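Local coordinates for type III effector NopAA (Sinorhizobium fredii USDA 257, PDB 6SDU), which hydrolyses the plant cell-wall polysaccharide xyloglucan as a type III-secreted enzyme of glycoside hydrolase family 12, at residues 34-39 against 50-55; 57-62 against 226-231; 136-141 against 173-178; 146-151 against 163-168. One frame throughout, in Å; residues are numbered along the deposited sequence.

How the contacts relate
Contacts 1 and 2 lie on one side of the chain's centre, contacts 3 and 4 on the other, with contact 1 and contact 3 centres about 26 Å apart. Contact 1 joins the two sheets face to face, and contact 2 pairs two strands within one of them. They meet directly: Ser51 N lies 2.9 Å from Ser59 O. Contacts 3 and 4, with centres about 6 Å apart, hold the loop after strand 117-125 against neighbouring strands 174-180 and 160-168; Tyr140 OH lies 2.7 Å from Glu168 OE1. Contact 3 borders the bound glucose, about 3 Å from the Ile138 side chain; the Phe227 side chain of contact 2 is about 14 Å from the bound sugar.

Contact 1 of 4, residues 34-39 against 50-55; sequences YSWNND and ISVSGV
Val52 lays both methyls over one face of the Trp36 indole. CG2 stands 3.6 Å from the centroid of the five-membered ring of Trp36 and 14° off its normal, a CH-pi contact; CG1 sits further along the same face, 3.7 Å from Trp36 CE2. The two side chains cross obliquely. The Trp36 CG lies anti to the carbonyl carbon (chi1 -66°), on the side of the strand that faces 50-55. The remaining apolar contacts flank this pair. Ile50 CD1 comes 4.2 Å from Trp36 CB, while Ile50 CG2 lies 3.7 Å from Asn38 CB, the Ile50 and Asn38 side chains sliding past each other in opposite directions. At the far end, Val55 packs CB loosely against Tyr34 CD1.

No hydrogen bond crosses between the segments. Strands 34-40 and 48-54 belong to different sheets of the beta-jelly-roll sandwich characteristic of family 12 hydrolases; their axes here run 8.1 Å apart and nearly antiparallel, at 165°, and side chains fill the gap.

One carbonyl oxygen meets both aromatic rings instead. Beyond the classic bulge in which Ser53 and Gly54 face Arg57, Val55 O lies at the edge of the indole, 3.2 Å from Trp36 CZ2 and near the ring plane. The same oxygen lies over one face of Tyr34, 4.1 Å from CD2. Other polar ends bond outside the two segments: Asn38 OD1 to Gln48 NE2, Asn38 ND2 to Ala24 O, and Tyr34 OH to Val234 N.

Contact 2 of 4, residues 57-62 against 226-231; sequences RWSVWS and NFNFNN
Phe229 overlaps the six-membered ring of Trp58 in an offset stack, the centroids 4.2 Å apart and the planes at 17°. The CD2-CE2 side of the Phe229 ring lies over the indole face, with CE2 3.4 Å from Trp58 CH2, and Phe229 CB stands over the five-membered ring, 3.8 Å from that centroid, as a CH-pi contact. Val60 CG1 closes on the edge of the Phe229 ring, 4.2 Å from CE2. All these groups share one sheet face with Phe227, and Trp58 also meets Trp36 edge-to-face between the two sheets of the sandwich.

The backbones form an antiparallel ladder. Trp58 N donates to Phe229 O at 3.0 Å and Phe229 N to Trp58 O at 2.8 Å, and Val60 and Phe227 make a second hydrogen-bonded pair.

Ser59, Trp61, Asn226 and Asn228 take the other face. Ser59 OG lies 3.2 Å from Asn228 OD1, at best a weak bond whose proton has a rival acceptor in Phe227 O. Nearer Asn230, a water donates to both Trp58 O and Asn230 OD1. The Arg57 chain bends at chi3 (-76°), which sets NE; its guanidinium lies with one face against Asn230 CB, 3.7 Å out of its plane.

The directed bonding thus comes mainly from the backbone ladder, while the aromatic stack adds apolar overlap; Trp58 NE1 is buried here with no partner in the model.

Contact 3 of 4, residues 136-141 against 173-178; sequences KPISYH and HKVISL
Ile138 reaches Val175 with both its branches. From CB, the CG2 methyl runs anti to the backbone N and comes 4.0 Å from Val175 CB. The other branch leaves through CG1, anti to the carbonyl carbon (chi1 -75°), and extends onward (chi2 163°) to CD1. This tip lies against the two Val175 methyls, 3.8 Å from Val175 CG1, and the two side chains cross at about a right angle. The Ile138 side chain also comes within about 3 Å of a bound glucose, which touches Lys136 and Pro137 as well.

The loop carrying these three pocket residues lies over strand 174-180 of the larger sheet in the family 12 jelly roll. Two waters fill in where the backbones stay apart. One accepts from Ile138 N and lies 2.8 Å from Ser177 OG. The other is 2.7 Å from Ile138 O, 3.1 Å from Val175 O and 2.6 Å from Ser177 OG, so the Ser177 hydroxyl joins both bridges.

Further along, Tyr140 and Lys174 cross at about a right angle. The lysine chain is bent at chi2 and chi3; its NZ lies at the edge of the phenol ring, near the plane, and donates to Tyr140 OH at 3.0 Å. Tyr140 OH is also hydrogen-bonded to Glu168 OE1, and Lys174 NZ makes a salt bridge with Glu166 OE1, an arrangement that would favour a charged ammonium.

Contact 4 of 4, residues 146-151 against 163-168; sequences GAAIPV and NVFEGE
Phe165 has CG anti to its carbonyl carbon (chi1 -61°); its ring and Pro150 lie side by side, pointing the same way. Val151, for its part, directs CG1 anti to the carbonyl carbon and CG2 into the crowded position between backbone N and carbonyl carbon, each methyl finding a different residue of strand 160-168.

Over one face of the Phe165 ring, Pro150 CB stands 4.3 Å from the centroid and 24° off the normal, a CH-pi contact displaced toward the rim. Pro150 CG reaches the same rim at CE2 and CZ. The ring edge meets the backbone of Ala148, whose O lies 3.6 Å from Phe165 CE2, near the ring plane, while Ala148 CB touches Phe165 CD2 and CE2.

Val151 CG2 presses on the backbone of Val164, 3.3 Å from O, and also meets Val164 CG1 at 3.9 Å. Its CG1 lies 3.9 Å from Glu166 CB, and the Val151 and Glu166 side chains cross at about a right angle.

One direct hydrogen bond joins the backbones: Val151 N donates to Val164 O at 2.8 Å, bent to 144° at the hydrogen. A water continues the link, donating to Ile149 O at 2.6 Å and accepting from Glu166 N at 2.9 Å.

The loop thus borders strand 160-168, which lies between strands 155-157 and 174-180 in the larger sheet; Phe165 also touches Pro137 of the sugar pocket, and Val164 packs on Ile176 and Leu178 of strand 174-180.

Contact 1 of 4, residues 34-39 against 50-55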
# COMPACT_ATOMS: atom_id res chain seq x y z
N TYR A 34 11.44 11.51 -4.11
CA TYR A 34 11.00 10.31 -3.41
C TYR A 34 11.35 10.48 -1.94
O TYR A 34 12.38 11.06 -1.60
CB TYR A 34 11.67 9.06 -3.98
CG TYR A 34 11.24 8.66 -5.38
CD1 TYR A 34 11.78 9.29 -6.51
CD2 TYR A 34 10.32 7.63 -5.59
CE1 TYR A 34 11.40 8.92 -7.80
CE2 TYR A 34 9.94 7.25 -6.87
CZ TYR A 34 10.48 7.90 -7.98
OH TYR A 34 10.09 7.53 -9.25
N SER A 35 10.48 10.00 -1.07
CA SER A 35 10.80 9.96 0.35
C SER A 35 10.52 8.56 0.88
O SER A 35 9.70 7.81 0.34
CB SER A 35 10.04 11.03 1.15
OG SER A 35 8.64 10.81 1.13
N TRP A 36 11.27 8.19 1.92
CA TRP A 36 11.15 6.89 2.58
C TRP A 36 10.86 7.11 4.05
O TRP A 36 11.50 7.96 4.68
CB TRP A 36 12.42 6.07 2.39
CG TRP A 36 12.69 5.66 0.95
CD1 TRP A 36 12.38 4.46 0.35
CD2 TRP A 36 13.34 6.45 -0.06
NE1 TRP A 36 12.79 4.46 -0.97
CE2 TRP A 36 13.39 5.66 -1.25
CE3 TRP A 36 13.90 7.73 -0.08
CZ2 TRP A 36 13.95 6.14 -2.44
CZ3 TRP A 36 14.47 8.20 -1.26
CH2 TRP A 36 14.48 7.40 -2.43
N ASN A 37 9.89 6.36 4.60
CA ASN A 37 9.43 6.54 5.97
C ASN A 37 9.37 5.21 6.71
O ASN A 37 8.67 4.29 6.29
CB ASN A 37 8.05 7.20 5.97
CG ASN A 37 8.07 8.53 5.24
OD1 ASN A 37 8.33 9.57 5.85
ND2 ASN A 37 7.82 8.51 3.92
N ASN A 38 10.12 5.12 7.83
CA ASN A 38 10.16 3.95 8.72
C ASN A 38 9.02 4.00 9.74
O ASN A 38 9.25 4.06 10.95
CB ASN A 38 11.51 3.87 9.42
CG ASN A 38 11.81 2.48 9.93
OD1 ASN A 38 11.36 1.50 9.35
ND2 ASN A 38 12.54 2.39 11.03
N ASP A 39 7.78 3.94 9.25
CA ASP A 39 6.61 4.13 10.12
C ASP A 39 6.31 2.89 10.94
O ASP A 39 5.98 1.84 10.37
CB ASP A 39 5.40 4.52 9.29
CG ASP A 39 5.50 5.91 8.73
OD1 ASP A 39 6.60 6.51 8.82
OD2 ASP A 39 4.46 6.41 8.23
N ILE A 50 14.88 0.05 7.88
CA ILE A 50 14.72 0.37 6.47
C ILE A 50 16.07 0.83 5.93
O ILE A 50 16.84 1.51 6.64
CB ILE A 50 13.62 1.43 6.29
CG1 ILE A 50 13.23 1.62 4.82
CG2 ILE A 50 14.03 2.74 6.97
CD1 ILE A 50 12.00 2.52 4.66
N SER A 51 16.42 0.38 4.73
CA SER A 51 17.64 0.83 4.06
C SER A 51 17.29 1.21 2.63
O SER A 51 16.45 0.55 2.00
CB SER A 51 18.77 -0.22 4.09
OG SER A 51 18.49 -1.29 3.20
N VAL A 52 17.90 2.29 2.14
CA VAL A 52 17.66 2.79 0.79
C VAL A 52 18.96 2.71 0.01
O VAL A 52 19.97 3.29 0.42
CB VAL A 52 17.12 4.22 0.80
CG1 VAL A 52 16.88 4.67 -0.63
CG2 VAL A 52 15.86 4.30 1.62
N SER A 53 18.92 2.02 -1.12
CA SER A 53 20.13 1.92 -1.94
C SER A 53 20.19 2.96 -3.05
O SER A 53 21.29 3.26 -3.54
CB SER A 53 20.21 0.52 -2.54
OG SER A 53 21.38 0.41 -3.32
N GLY A 54 19.07 3.59 -3.39
CA GLY A 54 18.99 4.55 -4.48
C GLY A 54 17.52 4.87 -4.68
O GLY A 54 16.65 4.26 -4.05
N VAL A 55 17.26 5.81 -5.59
CA VAL A 55 15.89 6.35 -5.67
C VAL A 55 14.87 5.27 -6.01
O VAL A 55 13.71 5.33 -5.57
CB VAL A 55 15.80 7.52 -6.68
CG1 VAL A 55 16.31 8.80 -6.06
CG2 VAL A 55 16.59 7.20 -7.93

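Contact 2 of 4, residues 57-62 against 226-231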
# COMPACT_ATOMS: atom_id res chain seq x y z
N ARG A 57 15.42 1.74 -5.46
CA ARG A 57 15.64 0.44 -4.81
C ARG A 57 15.83 0.60 -3.31
O ARG A 57 16.72 1.32 -2.87
CB ARG A 57 16.85 -0.28 -5.41
CG ARG A 57 17.11 -1.63 -4.79
CD ARG A 57 18.42 -2.20 -5.29
NE ARG A 57 18.29 -2.70 -6.65
CZ ARG A 57 18.23 -3.99 -6.96
NH1 ARG A 57 18.28 -4.90 -5.99
NH2 ARG A 57 18.10 -4.37 -8.23
N TRP A 58 15.03 -0.14 -2.54
CA TRP A 58 15.04 -0.07 -1.09
C TRP A 58 14.60 -1.41 -0.50
O TRP A 58 14.20 -2.34 -1.21
CB TRP A 58 14.16 1.08 -0.57
CG TRP A 58 12.70 0.98 -0.81
CD1 TRP A 58 12.03 1.27 -1.98
CD2 TRP A 58 11.69 0.68 0.17
NE1 TRP A 58 10.67 1.12 -1.79
CE2 TRP A 58 10.43 0.75 -0.49
CE3 TRP A 58 11.73 0.35 1.52
CZ2 TRP A 58 9.22 0.51 0.18
CZ3 TRP A 58 10.53 0.08 2.18
CH2 TRP A 58 9.29 0.17 1.51
N SER A 59 14.78 -1.51 0.82
CA SER A 59 14.49 -2.73 1.55
C SER A 59 14.09 -2.38 2.98
O SER A 59 14.42 -1.29 3.48
CB SER A 59 15.74 -3.65 1.48
OG SER A 59 15.76 -4.57 2.54
N VAL A 60 13.37 -3.30 3.62
CA VAL A 60 13.01 -3.19 5.03
C VAL A 60 12.96 -4.59 5.66
O VAL A 60 12.46 -5.54 5.05
CB VAL A 60 11.68 -2.44 5.22
CG1 VAL A 60 10.56 -3.16 4.47
CG2 VAL A 60 11.36 -2.34 6.70
N TRP A 61 13.52 -4.72 6.87
CA TRP A 61 13.40 -5.92 7.70
C TRP A 61 12.65 -5.58 8.97
O TRP A 61 12.89 -4.54 9.57
CB TRP A 61 14.76 -6.48 8.06
CG TRP A 61 14.75 -7.59 9.07
CD1 TRP A 61 14.73 -8.97 8.82
CD2 TRP A 61 14.83 -7.45 10.50
NE1 TRP A 61 14.77 -9.66 10.00
CE2 TRP A 61 14.86 -8.77 11.05
CE3 TRP A 61 14.89 -6.36 11.37
CZ2 TRP A 61 14.90 -9.02 12.43
CZ3 TRP A 61 14.96 -6.61 12.76
CH2 TRP A 61 14.97 -7.94 13.27
N SER A 62 11.72 -6.45 9.37
CA SER A 62 10.88 -6.14 10.53
C SER A 62 10.56 -7.41 11.28
O SER A 62 10.28 -8.44 10.66
CB SER A 62 9.59 -5.41 10.08
OG SER A 62 8.86 -4.86 11.17
N ASN A 226 12.04 -10.22 5.83
CA ASN A 226 12.70 -9.26 4.96
C ASN A 226 11.86 -9.00 3.72
O ASN A 226 11.30 -9.94 3.14
CB ASN A 226 14.08 -9.79 4.56
CG ASN A 226 14.95 -8.72 3.94
OD1 ASN A 226 15.29 -7.74 4.60
ND2 ASN A 226 15.36 -8.93 2.70
N PHE A 227 11.78 -7.73 3.31
CA PHE A 227 11.07 -7.32 2.09
C PHE A 227 12.01 -6.47 1.26
O PHE A 227 12.50 -5.45 1.74
CB PHE A 227 9.80 -6.53 2.42
CG PHE A 227 8.79 -7.28 3.25
CD1 PHE A 227 8.95 -7.38 4.63
CD2 PHE A 227 7.68 -7.87 2.66
CE1 PHE A 227 8.01 -8.05 5.40
CE2 PHE A 227 6.75 -8.56 3.43
CZ PHE A 227 6.93 -8.66 4.79
N ASN A 228 12.28 -6.89 0.02
CA ASN A 228 13.13 -6.14 -0.89
C ASN A 228 12.30 -5.54 -2.01
O ASN A 228 11.56 -6.25 -2.70
CB ASN A 228 14.23 -7.02 -1.50
CG ASN A 228 15.20 -7.55 -0.47
OD1 ASN A 228 15.84 -6.79 0.24
ND2 ASN A 228 15.35 -8.87 -0.42
N PHE A 229 12.47 -4.24 -2.24
CA PHE A 229 11.78 -3.57 -3.33
C PHE A 229 12.92 -3.24 -4.29
O PHE A 229 13.59 -2.22 -4.15
CB PHE A 229 10.99 -2.36 -2.83
CG PHE A 229 9.92 -2.73 -1.82
CD1 PHE A 229 8.66 -3.12 -2.24
CD2 PHE A 229 10.19 -2.73 -0.47
CE1 PHE A 229 7.67 -3.48 -1.31
CE2 PHE A 229 9.21 -3.11 0.47
CZ PHE A 229 7.96 -3.49 0.06
N ASN A 230 13.09 -4.10 -5.30
CA ASN A 230 14.24 -3.97 -6.19
C ASN A 230 14.03 -2.86 -7.18
O ASN A 230 14.99 -2.21 -7.60
CB ASN A 230 14.48 -5.26 -6.97
CG ASN A 230 14.75 -6.43 -6.08
OD1 ASN A 230 15.52 -6.32 -5.12
ND2 ASN A 230 14.15 -7.57 -6.40
N ASN A 231 12.78 -2.60 -7.54
CA ASN A 231 12.50 -1.42 -8.31
C ASN A 231 11.16 -0.85 -7.87
O ASN A 231 10.24 -1.61 -7.54
CB ASN A 231 12.49 -1.71 -9.81
CG ASN A 231 12.21 -0.48 -10.61
OD1 ASN A 231 12.97 0.49 -10.54
ND2 ASN A 231 11.09 -0.47 -11.32
O HOH W 1 16.25 -4.21 -2.78

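Contact 3 of 4, residues 136-141 against 173-178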
# COMPACT_ATOMS: atom_id res chain seq x y z
N LYS A 136 -7.03 -8.60 6.52
CA LYS A 136 -8.26 -8.30 5.81
C LYS A 136 -8.31 -6.82 5.44
O LYS A 136 -7.75 -5.98 6.16
CB LYS A 136 -9.51 -8.66 6.65
CG LYS A 136 -9.61 -10.13 7.03
CD LYS A 136 -10.68 -10.36 8.08
CE LYS A 136 -10.73 -11.85 8.54
NZ LYS A 136 -9.64 -12.27 9.47
N PRO A 137 -8.94 -6.47 4.33
CA PRO A 137 -9.05 -5.06 3.99
C PRO A 137 -10.01 -4.34 4.92
O PRO A 137 -10.94 -4.93 5.48
CB PRO A 137 -9.57 -5.07 2.55
CG PRO A 137 -10.29 -6.40 2.41
CD PRO A 137 -9.54 -7.35 3.31
N ILE A 138 -9.80 -3.02 5.03
CA ILE A 138 -10.73 -2.16 5.77
C ILE A 138 -12.09 -2.27 5.12
O ILE A 138 -12.22 -2.24 3.89
CB ILE A 138 -10.23 -0.71 5.74
CG1 ILE A 138 -9.05 -0.51 6.69
CG2 ILE A 138 -11.37 0.25 6.07
CD1 ILE A 138 -8.30 0.76 6.38
N SER A 139 -13.12 -2.50 5.94
CA SER A 139 -14.45 -2.77 5.43
C SER A 139 -15.50 -2.42 6.47
O SER A 139 -15.29 -2.64 7.67
CB SER A 139 -14.58 -4.25 5.00
OG SER A 139 -15.88 -4.51 4.47
N TYR A 140 -16.65 -1.92 5.99
CA TYR A 140 -17.81 -1.69 6.86
C TYR A 140 -18.43 -3.00 7.31
O TYR A 140 -18.90 -3.10 8.45
CB TYR A 140 -18.90 -0.90 6.12
CG TYR A 140 -18.62 0.56 5.93
CD1 TYR A 140 -18.36 1.39 7.01
CD2 TYR A 140 -18.66 1.12 4.67
CE1 TYR A 140 -18.10 2.73 6.83
CE2 TYR A 140 -18.43 2.48 4.47
CZ TYR A 140 -18.15 3.28 5.56
OH TYR A 140 -17.88 4.62 5.37
N HIS A 141 -18.49 -3.98 6.40
CA HIS A 141 -19.25 -5.21 6.58
C HIS A 141 -18.39 -6.46 6.46
O HIS A 141 -17.48 -6.52 5.63
CB HIS A 141 -20.38 -5.25 5.55
CG HIS A 141 -21.25 -4.05 5.61
ND1 HIS A 141 -22.02 -3.76 6.71
CD2 HIS A 141 -21.47 -3.06 4.72
CE1 HIS A 141 -22.68 -2.64 6.50
NE2 HIS A 141 -22.37 -2.19 5.29
N HIS A 173 -12.33 9.11 7.36
CA HIS A 173 -11.95 9.22 5.96
C HIS A 173 -12.24 7.91 5.22
O HIS A 173 -12.13 6.82 5.80
CB HIS A 173 -10.48 9.65 5.85
CG HIS A 173 -9.50 8.52 5.84
ND1 HIS A 173 -8.95 8.00 7.00
CD2 HIS A 173 -8.97 7.81 4.82
CE1 HIS A 173 -8.13 7.01 6.68
NE2 HIS A 173 -8.12 6.88 5.37
N LYS A 174 -12.68 8.03 3.97
CA LYS A 174 -13.05 6.89 3.13
C LYS A 174 -11.83 6.07 2.69
O LYS A 174 -10.85 6.61 2.18
CB LYS A 174 -13.78 7.40 1.89
CG LYS A 174 -14.34 6.30 1.02
CD LYS A 174 -15.45 5.57 1.77
CE LYS A 174 -16.75 6.32 1.68
NZ LYS A 174 -17.76 5.73 2.60
N VAL A 175 -11.95 4.74 2.77
CA VAL A 175 -10.89 3.84 2.30
C VAL A 175 -11.48 2.89 1.26
O VAL A 175 -12.38 2.11 1.57
CB VAL A 175 -10.25 3.04 3.45
CG1 VAL A 175 -9.03 2.23 2.94
CG2 VAL A 175 -9.87 3.95 4.58
N ILE A 176 -10.94 2.94 0.04
CA ILE A 176 -11.30 2.02 -1.03
C ILE A 176 -10.07 1.15 -1.27
O ILE A 176 -8.99 1.67 -1.59
CB ILE A 176 -11.71 2.77 -2.31
CG1 ILE A 176 -12.79 3.82 -2.05
CG2 ILE A 176 -12.21 1.80 -3.37
CD1 ILE A 176 -14.13 3.21 -1.73
N SER A 177 -10.22 -0.17 -1.12
CA SER A 177 -9.10 -1.11 -1.26
C SER A 177 -9.34 -2.08 -2.41
O SER A 177 -10.41 -2.70 -2.49
CB SER A 177 -8.90 -1.91 0.03
OG SER A 177 -8.76 -1.05 1.13
N LEU A 178 -8.35 -2.24 -3.27
CA LEU A 178 -8.40 -3.21 -4.36
C LEU A 178 -7.38 -4.31 -4.07
O LEU A 178 -6.19 -4.02 -3.91
CB LEU A 178 -8.12 -2.55 -5.71
CG LEU A 178 -9.31 -1.76 -6.29
CD1 LEU A 178 -9.57 -0.50 -5.51
CD2 LEU A 178 -9.06 -1.44 -7.78
O HOH W 2 -7.42 -1.79 3.48
O HOH W 3 -11.20 -0.70 1.97

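Contact 4 of 4, residues 146-151 against 163-168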
# COMPACT_ATOMS: atom_id res chain seq x y z
N GLY A 146 -16.17 -14.06 9.18
CA GLY A 146 -15.27 -12.95 9.41
C GLY A 146 -14.56 -12.40 8.20
O GLY A 146 -13.81 -11.43 8.34
N ALA A 147 -14.88 -12.86 6.99
CA ALA A 147 -14.26 -12.31 5.80
C ALA A 147 -14.90 -10.97 5.47
O ALA A 147 -16.11 -10.81 5.60
CB ALA A 147 -14.44 -13.27 4.61
N ALA A 148 -14.09 -9.99 5.06
CA ALA A 148 -14.64 -8.72 4.61
C ALA A 148 -15.48 -8.98 3.36
O ALA A 148 -15.16 -9.86 2.56
CB ALA A 148 -13.54 -7.71 4.30
N ILE A 149 -16.58 -8.24 3.21
CA ILE A 149 -17.49 -8.43 2.08
C ILE A 149 -17.12 -7.46 0.97
O ILE A 149 -17.22 -6.23 1.17
CB ILE A 149 -18.95 -8.24 2.48
CG1 ILE A 149 -19.35 -9.24 3.57
CG2 ILE A 149 -19.85 -8.37 1.21
CD1 ILE A 149 -20.67 -8.92 4.25
N PRO A 150 -16.74 -7.94 -0.21
CA PRO A 150 -16.42 -7.04 -1.33
C PRO A 150 -17.65 -6.30 -1.81
O PRO A 150 -18.77 -6.83 -1.80
CB PRO A 150 -15.92 -7.99 -2.44
CG PRO A 150 -15.78 -9.34 -1.82
CD PRO A 150 -16.57 -9.37 -0.55
N VAL A 151 -17.44 -5.06 -2.23
CA VAL A 151 -18.52 -4.29 -2.84
C VAL A 151 -18.59 -4.52 -4.35
O VAL A 151 -19.66 -4.37 -4.94
CB VAL A 151 -18.39 -2.79 -2.50
CG1 VAL A 151 -18.52 -2.60 -0.99
CG2 VAL A 151 -17.07 -2.23 -3.00
N ASN A 163 -10.57 -7.32 -6.59
CA ASN A 163 -11.76 -7.29 -5.74
C ASN A 163 -11.72 -5.98 -4.94
O ASN A 163 -10.66 -5.60 -4.44
CB ASN A 163 -11.80 -8.48 -4.79
CG ASN A 163 -12.22 -9.76 -5.48
OD1 ASN A 163 -12.88 -9.72 -6.52
ND2 ASN A 163 -11.84 -10.91 -4.90
N VAL A 164 -12.86 -5.27 -4.90
CA VAL A 164 -12.96 -3.93 -4.33
C VAL A 164 -13.69 -3.97 -3.00
O VAL A 164 -14.75 -4.59 -2.87
CB VAL A 164 -13.65 -2.97 -5.32
CG1 VAL A 164 -13.67 -1.53 -4.77
CG2 VAL A 164 -12.91 -3.03 -6.63
N PHE A 165 -13.12 -3.28 -2.00
CA PHE A 165 -13.67 -3.22 -0.66
C PHE A 165 -13.84 -1.77 -0.23
O PHE A 165 -13.10 -0.88 -0.68
CB PHE A 165 -12.76 -3.94 0.32
CG PHE A 165 -12.60 -5.38 0.03
CD1 PHE A 165 -11.68 -5.80 -0.92
CD2 PHE A 165 -13.37 -6.33 0.70
CE1 PHE A 165 -11.54 -7.16 -1.20
CE2 PHE A 165 -13.23 -7.68 0.44
CZ PHE A 165 -12.31 -8.10 -0.51
N GLU A 166 -14.83 -1.52 0.64
CA GLU A 166 -15.14 -0.18 1.10
C GLU A 166 -15.25 -0.11 2.62
O GLU A 166 -15.95 -0.91 3.24
CB GLU A 166 -16.44 0.35 0.49
CG GLU A 166 -16.74 1.80 0.89
CD GLU A 166 -18.16 2.25 0.53
OE1 GLU A 166 -18.50 3.42 0.80
OE2 GLU A 166 -18.93 1.43 -0.03
N GLY A 167 -14.59 0.89 3.20
CA GLY A 167 -14.59 1.09 4.63
C GLY A 167 -14.25 2.53 4.98
O GLY A 167 -14.18 3.40 4.12
N GLU A 168 -14.12 2.76 6.28
CA GLU A 168 -13.82 4.05 6.87
C GLU A 168 -12.66 3.93 7.85
O GLU A 168 -12.60 2.98 8.62
CB GLU A 168 -15.05 4.55 7.63
CG GLU A 168 -15.01 5.99 7.94
CD GLU A 168 -16.39 6.52 8.25
OE1 GLU A 168 -17.29 6.30 7.41
OE2 GLU A 168 -16.55 7.13 9.34
O HOH W 4 -15.78 -4.09 1.66